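Local atomic coordinates of centrosomal protein of 104 kDa (Homo sapiens, PDB entry 5LPI), a protein that is required for building cilia and for keeping the ciliary tip structurally intact. Residues A[43-48]-A[55-60]; A[66-71]-A[77-82]; A[84-87]-A[91-94]. One frame throughout, in Å; residues are numbered along the deposited sequence.

Interaction 1 (A[43-48]-A[55-60]); sequences DHCKQV and TEHLLT. With ZN (zinc ion), chain F.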
loop_
_atom_site.group_PDB
_atom_site.type_symbol
_atom_site.label_atom_id
_atom_site.label_comp_id
_atom_site.label_asym_id
_atom_site.label_seq_id
_atom_site.Cartn_x
_atom_site.Cartn_y
_atom_site.Cartn_z
ATOM N N ASP A 43 -8.741 6.622 3.670
ATOM C CA ASP A 43 -9.540 7.797 4.018
ATOM C C ASP A 43 -11.039 7.523 3.883
ATOM O O ASP A 43 -11.846 8.214 4.511
ATOM C CB ASP A 43 -9.145 8.992 3.144
ATOM C CG ASP A 43 -9.674 10.327 3.682
ATOM O OD1 ASP A 43 -9.974 10.434 4.895
ATOM O OD2 ASP A 43 -9.782 11.282 2.880
ATOM N N HIS A 44 -11.423 6.503 3.118
ATOM C CA HIS A 44 -12.832 6.272 2.837
ATOM C C HIS A 44 -13.518 5.446 3.922
ATOM O O HIS A 44 -14.658 5.745 4.287
ATOM C CB HIS A 44 -12.946 5.624 1.457
ATOM C CG HIS A 44 -12.191 6.377 0.407
ATOM N ND1 HIS A 44 -12.622 7.590 -0.083
ATOM C CD2 HIS A 44 -10.981 6.150 -0.160
ATOM C CE1 HIS A 44 -11.741 8.047 -0.958
ATOM N NE2 HIS A 44 -10.728 7.199 -1.009
ATOM N N CYS A 45 -12.825 4.445 4.485
ATOM C CA CYS A 45 -13.400 3.568 5.488
ATOM C C CYS A 45 -12.711 3.653 6.841
ATOM O O CYS A 45 -13.211 3.063 7.811
ATOM C CB CYS A 45 -13.365 2.112 4.996
ATOM S SG CYS A 45 -11.722 1.381 5.030
ATOM N N LYS A 46 -11.587 4.362 6.932
ATOM C CA LYS A 46 -10.779 4.594 8.134
ATOM C C LYS A 46 -10.074 3.343 8.650
ATOM O O LYS A 46 -9.567 3.350 9.785
ATOM C CB LYS A 46 -11.590 5.238 9.274
ATOM C CG LYS A 46 -12.507 6.381 8.821
ATOM C CD LYS A 46 -11.782 7.505 8.096
ATOM C CE LYS A 46 -12.770 8.609 7.686
ATOM N NZ LYS A 46 -12.072 9.756 7.038
ATOM N N GLN A 47 -10.002 2.277 7.858
ATOM C CA GLN A 47 -9.229 1.099 8.221
ATOM C C GLN A 47 -7.773 1.281 7.801
ATOM O O GLN A 47 -7.484 1.995 6.843
ATOM C CB GLN A 47 -9.781 -0.148 7.538
ATOM C CG GLN A 47 -11.202 -0.474 7.926
ATOM C CD GLN A 47 -11.267 -1.215 9.233
ATOM O OE1 GLN A 47 -11.690 -0.663 10.241
ATOM N NE2 GLN A 47 -10.837 -2.476 9.229
ATOM N N VAL A 48 -6.864 0.609 8.516
ATOM C CA VAL A 48 -5.459 0.541 8.104
ATOM C C VAL A 48 -5.317 -0.523 7.024
ATOM O O VAL A 48 -5.814 -1.645 7.174
ATOM C CB VAL A 48 -4.541 0.229 9.299
ATOM C CG1 VAL A 48 -3.060 0.220 8.845
ATOM C CG2 VAL A 48 -4.726 1.263 10.392
ATOM N N THR A 55 -5.003 -0.541 -3.825
ATOM C CA THR A 55 -5.940 -0.602 -4.942
ATOM C C THR A 55 -6.882 -1.793 -4.798
ATOM O O THR A 55 -8.107 -1.652 -4.930
ATOM C CB THR A 55 -5.173 -0.655 -6.265
ATOM O OG1 THR A 55 -4.390 0.541 -6.386
ATOM C CG2 THR A 55 -6.144 -0.747 -7.445
ATOM N N GLU A 56 -6.330 -2.970 -4.492
ATOM C CA GLU A 56 -7.166 -4.148 -4.295
ATOM C C GLU A 56 -8.144 -3.946 -3.142
ATOM O O GLU A 56 -9.295 -4.397 -3.212
ATOM C CB GLU A 56 -6.296 -5.377 -4.048
ATOM C CG GLU A 56 -7.106 -6.633 -3.746
ATOM C CD GLU A 56 -6.250 -7.880 -3.627
ATOM O OE1 GLU A 56 -5.421 -8.122 -4.529
ATOM O OE2 GLU A 56 -6.404 -8.618 -2.632
ATOM N N HIS A 57 -7.709 -3.255 -2.080
ATOM C CA HIS A 57 -8.613 -2.914 -0.978
ATOM C C HIS A 57 -9.775 -2.068 -1.468
ATOM O O HIS A 57 -10.947 -2.386 -1.226
ATOM C CB HIS A 57 -7.857 -2.158 0.127
ATOM C CG HIS A 57 -8.767 -1.465 1.108
ATOM N ND1 HIS A 57 -9.343 -2.115 2.181
ATOM C CD2 HIS A 57 -9.227 -0.191 1.153
ATOM C CE1 HIS A 57 -10.104 -1.268 2.852
ATOM N NE2 HIS A 57 -10.051 -0.091 2.251
ATOM N N LEU A 58 -9.463 -0.967 -2.155
ATOM C CA LEU A 58 -10.495 -0.037 -2.589
ATOM C C LEU A 58 -11.499 -0.709 -3.517
ATOM O O LEU A 58 -12.690 -0.389 -3.485
ATOM C CB LEU A 58 -9.853 1.173 -3.280
ATOM C CG LEU A 58 -9.008 2.090 -2.384
ATOM C CD1 LEU A 58 -8.200 3.054 -3.268
ATOM C CD2 LEU A 58 -9.888 2.867 -1.370
ATOM N N LEU A 59 -11.039 -1.646 -4.344
ATOM C CA LEU A 59 -11.924 -2.236 -5.344
ATOM C C LEU A 59 -12.718 -3.429 -4.826
ATOM O O LEU A 59 -13.835 -3.667 -5.301
ATOM C CB LEU A 59 -11.114 -2.664 -6.571
ATOM C CG LEU A 59 -10.464 -1.534 -7.373
ATOM C CD1 LEU A 59 -9.551 -2.097 -8.450
ATOM C CD2 LEU A 59 -11.538 -0.652 -7.987
ATOM N N THR A 60 -12.170 -4.212 -3.886
ATOM C CA THR A 60 -12.805 -5.465 -3.505
ATOM C C THR A 60 -13.084 -5.622 -2.011
ATOM O O THR A 60 -13.710 -6.613 -1.625
ATOM C CB THR A 60 -11.956 -6.662 -3.975
ATOM O OG1 THR A 60 -10.784 -6.770 -3.162
ATOM C CG2 THR A 60 -11.530 -6.490 -5.423
HETATM ZN ZN ZN F . -11.192 1.577 2.698
#

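Interaction 2 (A[66-71]-A[77-82]); sequences DGFGKC and AVFKEE. With ZN (zinc ion), chain E.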
loop_
_atom_site.group_PDB
_atom_site.type_symbol
_atom_site.label_atom_id
_atom_site.label_comp_id
_atom_site.label_asym_id
_atom_site.label_seq_id
_atom_site.Cartn_x
_atom_site.Cartn_y
_atom_site.Cartn_z
ATOM N N ASP A 66 -18.098 -0.043 -3.502
ATOM C CA ASP A 66 -19.072 0.143 -4.575
ATOM C C ASP A 66 -19.033 1.549 -5.159
ATOM O O ASP A 66 -19.696 1.796 -6.168
ATOM C CB ASP A 66 -20.493 -0.173 -4.081
ATOM C CG ASP A 66 -20.654 -1.620 -3.623
ATOM O OD1 ASP A 66 -19.933 -2.505 -4.123
ATOM O OD2 ASP A 66 -21.515 -1.874 -2.758
ATOM N N GLY A 67 -18.296 2.474 -4.551
ATOM C CA GLY A 67 -18.116 3.787 -5.130
ATOM C C GLY A 67 -16.889 3.932 -6.013
ATOM O O GLY A 67 -16.602 5.045 -6.464
ATOM N N PHE A 68 -16.147 2.849 -6.256
ATOM C CA PHE A 68 -14.943 2.887 -7.081
ATOM C C PHE A 68 -15.060 1.952 -8.275
ATOM O O PHE A 68 -15.729 0.918 -8.212
ATOM C CB PHE A 68 -13.697 2.487 -6.284
ATOM C CG PHE A 68 -13.386 3.426 -5.162
ATOM C CD1 PHE A 68 -12.917 4.701 -5.421
ATOM C CD2 PHE A 68 -13.576 3.043 -3.844
ATOM C CE1 PHE A 68 -12.626 5.590 -4.371
ATOM C CE2 PHE A 68 -13.284 3.914 -2.797
ATOM C CZ PHE A 68 -12.817 5.196 -3.066
ATOM N N GLY A 69 -14.367 2.314 -9.357
ATOM C CA GLY A 69 -14.150 1.405 -10.459
ATOM C C GLY A 69 -12.688 1.424 -10.866
ATOM O O GLY A 69 -11.940 2.348 -10.543
ATOM N N LYS A 70 -12.286 0.373 -11.583
ATOM C CA LYS A 70 -10.892 0.186 -11.962
ATOM C C LYS A 70 -10.653 0.800 -13.332
ATOM O O LYS A 70 -11.360 0.475 -14.293
ATOM C CB LYS A 70 -10.525 -1.296 -11.983
ATOM C CG LYS A 70 -9.098 -1.576 -12.434
ATOM C CD LYS A 70 -8.768 -3.045 -12.255
ATOM C CE LYS A 70 -7.303 -3.328 -12.521
ATOM N NZ LYS A 70 -7.042 -4.793 -12.612
ATOM N N CYS A 71 -9.677 1.697 -13.425
ATOM C CA CYS A 71 -9.261 2.154 -14.742
ATOM C C CYS A 71 -8.410 1.076 -15.386
ATOM O O CYS A 71 -7.360 0.701 -14.847
ATOM C CB CYS A 71 -8.481 3.464 -14.668
ATOM S SG CYS A 71 -7.712 3.841 -16.290
ATOM N N ALA A 77 -7.956 2.308 -8.687
ATOM C CA ALA A 77 -9.340 2.623 -8.364
ATOM C C ALA A 77 -9.600 4.113 -8.545
ATOM O O ALA A 77 -8.800 4.959 -8.129
ATOM C CB ALA A 77 -9.663 2.225 -6.922
ATOM N N VAL A 78 -10.726 4.427 -9.167
ATOM C CA VAL A 78 -11.175 5.794 -9.384
ATOM C C VAL A 78 -12.632 5.855 -8.945
ATOM O O VAL A 78 -13.369 4.876 -9.110
ATOM C CB VAL A 78 -11.032 6.193 -10.872
ATOM C CG1 VAL A 78 -11.542 7.605 -11.115
ATOM C CG2 VAL A 78 -9.569 6.052 -11.327
ATOM N N PHE A 79 -13.043 6.981 -8.372
ATOM C CA PHE A 79 -14.457 7.166 -8.074
ATOM C C PHE A 79 -15.285 6.835 -9.309
ATOM O O PHE A 79 -14.925 7.206 -10.430
ATOM C CB PHE A 79 -14.732 8.600 -7.631
ATOM C CG PHE A 79 -14.428 8.862 -6.185
ATOM C CD1 PHE A 79 -15.034 8.115 -5.189
ATOM C CD2 PHE A 79 -13.564 9.886 -5.821
ATOM C CE1 PHE A 79 -14.766 8.372 -3.850
ATOM C CE2 PHE A 79 -13.287 10.143 -4.489
ATOM C CZ PHE A 79 -13.887 9.388 -3.505
ATOM N N LYS A 80 -16.380 6.096 -9.108
ATOM C CA LYS A 80 -17.134 5.591 -10.254
ATOM C C LYS A 80 -17.631 6.729 -11.135
ATOM O O LYS A 80 -17.621 6.615 -12.367
ATOM C CB LYS A 80 -18.304 4.722 -9.792
ATOM C CG LYS A 80 -18.116 3.252 -10.094
ATOM C CD LYS A 80 -19.296 2.431 -9.594
ATOM C CE LYS A 80 -18.954 0.949 -9.593
ATOM N NZ LYS A 80 -19.979 0.133 -8.874
ATOM N N GLU A 81 -18.038 7.847 -10.526
ATOM C CA GLU A 81 -18.581 8.954 -11.314
ATOM C C GLU A 81 -17.511 9.635 -12.162
ATOM O O GLU A 81 -17.821 10.147 -13.243
ATOM C CB GLU A 81 -19.260 9.992 -10.409
ATOM C CG GLU A 81 -18.358 10.622 -9.351
ATOM C CD GLU A 81 -18.361 9.849 -8.042
ATOM O OE1 GLU A 81 -18.485 8.610 -8.083
ATOM O OE2 GLU A 81 -18.256 10.480 -6.970
ATOM N N GLU A 82 -16.261 9.658 -11.693
ATOM C CA GLU A 82 -15.177 10.327 -12.403
ATOM C C GLU A 82 -14.482 9.424 -13.410
ATOM O O GLU A 82 -13.669 9.917 -14.196
ATOM C CB GLU A 82 -14.144 10.868 -11.408
ATOM C CG GLU A 82 -14.716 11.832 -10.372
ATOM C CD GLU A 82 -13.706 12.218 -9.301
ATOM O OE1 GLU A 82 -12.949 11.336 -8.847
ATOM O OE2 GLU A 82 -13.664 13.404 -8.909
HETATM ZN ZN ZN E . -6.271 5.489 -15.304
#

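Interaction 3 (A[84-87]-A[91-94]); sequences PRHI and DCNP. With ZN (zinc ion), chain E.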
loop_
_atom_site.group_PDB
_atom_site.type_symbol
_atom_site.label_atom_id
_atom_site.label_comp_id
_atom_site.label_asym_id
_atom_site.label_seq_id
_atom_site.Cartn_x
_atom_site.Cartn_y
_atom_site.Cartn_z
ATOM N N PRO A 84 -15.430 7.775 -16.285
ATOM C CA PRO A 84 -15.487 8.129 -17.717
ATOM C C PRO A 84 -14.579 9.298 -18.087
ATOM O O PRO A 84 -13.804 9.190 -19.047
ATOM C CB PRO A 84 -16.979 8.438 -17.932
ATOM C CG PRO A 84 -17.676 7.560 -16.931
ATOM C CD PRO A 84 -16.789 7.632 -15.712
ATOM N N ARG A 85 -14.641 10.407 -17.344
ATOM C CA ARG A 85 -13.725 11.525 -17.580
ATOM C C ARG A 85 -12.266 11.104 -17.391
ATOM O O ARG A 85 -11.399 11.463 -18.199
ATOM C CB ARG A 85 -14.084 12.685 -16.651
ATOM C CG ARG A 85 -13.095 13.833 -16.623
ATOM C CD ARG A 85 -13.542 14.939 -15.653
ATOM N NE ARG A 85 -14.518 15.844 -16.270
ATOM C CZ ARG A 85 -14.934 16.994 -15.739
ATOM N NH1 ARG A 85 -14.466 17.399 -14.564
ATOM N NH2 ARG A 85 -15.821 17.745 -16.384
ATOM N N HIS A 86 -11.976 10.342 -16.330
ATOM C CA HIS A 86 -10.623 9.811 -16.145
ATOM C C HIS A 86 -10.170 9.051 -17.383
ATOM O O HIS A 86 -9.073 9.277 -17.905
ATOM C CB HIS A 86 -10.572 8.902 -14.907
ATOM C CG HIS A 86 -9.223 8.279 -14.661
ATOM N ND1 HIS A 86 -8.346 8.758 -13.710
ATOM C CD2 HIS A 86 -8.603 7.221 -15.242
ATOM C CE1 HIS A 86 -7.247 8.025 -13.718
ATOM N NE2 HIS A 86 -7.372 7.091 -14.643
ATOM N N ILE A 87 -11.028 8.161 -17.884
ATOM C CA ILE A 87 -10.696 7.357 -19.055
ATOM C C ILE A 87 -10.544 8.237 -20.287
ATOM O O ILE A 87 -9.619 8.051 -21.089
ATOM C CB ILE A 87 -11.768 6.268 -19.250
ATOM C CG1 ILE A 87 -11.573 5.149 -18.218
ATOM C CG2 ILE A 87 -11.762 5.727 -20.667
ATOM C CD1 ILE A 87 -12.765 4.239 -18.087
ATOM N N ASP A 91 -4.763 10.637 -18.962
ATOM C CA ASP A 91 -3.605 11.273 -18.348
ATOM C C ASP A 91 -2.916 10.405 -17.304
ATOM O O ASP A 91 -1.842 10.786 -16.825
ATOM C CB ASP A 91 -4.004 12.605 -17.708
ATOM C CG ASP A 91 -4.381 13.648 -18.734
ATOM O OD1 ASP A 91 -3.788 13.636 -19.837
ATOM O OD2 ASP A 91 -5.271 14.473 -18.442
ATOM N N CYS A 92 -3.498 9.262 -16.946
ATOM C CA CYS A 92 -2.910 8.402 -15.928
ATOM C C CYS A 92 -1.710 7.644 -16.498
ATOM O O CYS A 92 -1.557 7.490 -17.717
ATOM C CB CYS A 92 -3.954 7.417 -15.397
ATOM S SG CYS A 92 -4.691 6.369 -16.678
ATOM N N ASN A 93 -0.845 7.179 -15.597
ATOM C CA ASN A 93 0.330 6.423 -16.014
ATOM C C ASN A 93 -0.054 4.970 -16.284
ATOM O O ASN A 93 -0.546 4.290 -15.373
ATOM C CB ASN A 93 1.411 6.491 -14.942
ATOM C CG ASN A 93 2.683 5.727 -15.346
ATOM O OD1 ASN A 93 2.916 5.453 -16.532
ATOM N ND2 ASN A 93 3.489 5.363 -14.357
ATOM N N PRO A 94 0.165 4.452 -17.492
ATOM C CA PRO A 94 -0.279 3.083 -17.792
ATOM C C PRO A 94 0.383 2.052 -16.887
ATOM O O PRO A 94 1.518 2.219 -16.435
ATOM C CB PRO A 94 0.132 2.891 -19.257
ATOM C CG PRO A 94 0.177 4.287 -19.811
ATOM C CD PRO A 94 0.694 5.134 -18.690
HETATM ZN ZN ZN E . -6.271 5.489 -15.304
HETATM O O HOH W 1 -6.525 10.367 -16.815
#

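Interaction 1 (A[43-48]-A[55-60])
Cys45 and His57 meet through a shared zinc ion, to which Cys45 SG binds at 2.4 Å and His57 NE2 at 2.1 Å. Their angle at the metal is about 105°, close to tetrahedral. The ring is turned so that the sulfur lies at its edge, near its plane, with Cys45 SG 3.6 Å from His57 NE2. Carbon CG of His57 stands anti to the backbone N (chi1 165°), which carries the imidazole off the helix toward the cysteine loop. Cys42 and Cys62 complete the site of three cysteines and one histidine. This is the second zinc finger of the array: the Cys-x-x-Cys turn between strands 39-41 and 48-50 is a zinc knuckle, and helix 54-60 supplies the histidine, as in C2H2-type fingers.

Hydrogen bonding steadies the knuckle from within. Gln47 N donates to Cys45 SG at 3.4 Å, fairly straight at 158°, and would probably draw off some of the thiolate's charge. Lys46 folds back over the turn, its NZ 3.0 Å from Asp43 O, and also forms a salt bridge to the anti side of Asp43 OD1.

Packing adds one van der Waals contact beside the metal. CD2 of His44 lies 3.7 Å from CD2 of Leu58, the side chains crossing at about a right angle. His44 further meets the rings of Phe68 and Phe79, while Leu58 also reaches Phe68 and Ala77.

Interaction 2 (A[66-71]-A[77-82])
The beta hairpin of the third zinc finger pairs strand 68-70 with strand 77-79, and its Gly69-Val78 rung is an antiparallel hydrogen-bonded pair. Gly69 N reaches Val78 O at 2.8 Å and Val78 N reaches Gly69 O at the same 2.8 Å, both bonds running nearly in line with the C=O. Beyond the rung, Lys80 N donates to Gly67 O at 2.9 Å from above the carbonyl plane. The Lys80 chain, extended past CG, then runs along the 66-68 backbone until NZ bonds Asp66 O at 3.2 Å.

The side chains of Phe68 and Phe79 run alongside each other in the same direction. Their planes are 21° apart but slid, so the overlap is slight: Phe68 CE1 sits over one face of Phe79, 3.5 Å from Phe79 CE1. Replacing Phe79, an alanine here would probably lose the ring face packed on Phe68 CE1 and take away an aromatic partner of His44. Phe68 CD1, for its part, abuts Val78 C at 3.7 Å.

On the face bearing Ala77 and Lys70, the hairpin packs against Leu58 and Leu59 of helix 54-60; on the other, Val78 touches Leu83 and His86 of helix 83-89, near zinc-bound Cys71.

Interaction 3 (A[84-87]-A[91-94])
His86 NE2 stands 3.4 Å from Cys92 SG, and the path from His86 CB to that nitrogen explains how. At CB the side chain leaves helix 83-89; a chi1 of 178° sets CG opposite the amide nitrogen and next to the carbonyl carbon, carrying the ring toward the zinc ion. CG and ND1 lie back from the metal, ND1 packing by Val78 CG2. The ring then presents its NE2 corner. CD2 and CE1 flank that corner at 2.9 Å and 3.1 Å from the zinc ion, so the metal lies almost evenly between them. CD2 is next to Cys71 SG, whereas CE1 faces the other cysteine, lying 3.7 Å from Cys92 CB. At the tip, NE2 binds the zinc ion at 2.1 Å.

Cys92 SG closes on the same ion at 2.3 Å, making an angle of about 105° with NE2 at the metal. The sulfur approaches the ring obliquely, 63° off its normal. These are the last two ligands of the third finger's site of three cysteines and one histidine. Cys71 and Cys74 supply the first pair, so the finger takes two ligands from around its hairpin, one from the helix and one from the loop after it.

A water links the two backbones beside the zinc site. It donates to His86 O at 3.0 Å and accepts from Asp91 N at 2.8 Å, while lying over the centre of one face of the imidazole. Within the third finger, Cys92 O is held by Arg73 NH2. The loop then steps to the fourth: Asn93 bonds through ND2 to His108 O and through its own O to Arg103 NH2.

In the fold
The interactions follow one another along the chain, each closing before the next opens, and run from the second zinc finger into the third. Interaction 1 brings together two of the four ligands of the second finger's zinc ion. Interactions 2 and 3 share the third finger's zinc ion, the first through Cys71, just after strand 68-70, the second through helix 83-89 and the loop after it; their centres are 11 Å apart. Interaction 2 also touches interaction 1, centre to centre 12 Å, because hairpin 68-70/77-79 packs on helix 54-60 and on His44. Interactions 1 and 3 do not touch, their nearest atoms lying about 10 Å apart. The hairpin thus joins neighbouring fingers into a continuous array.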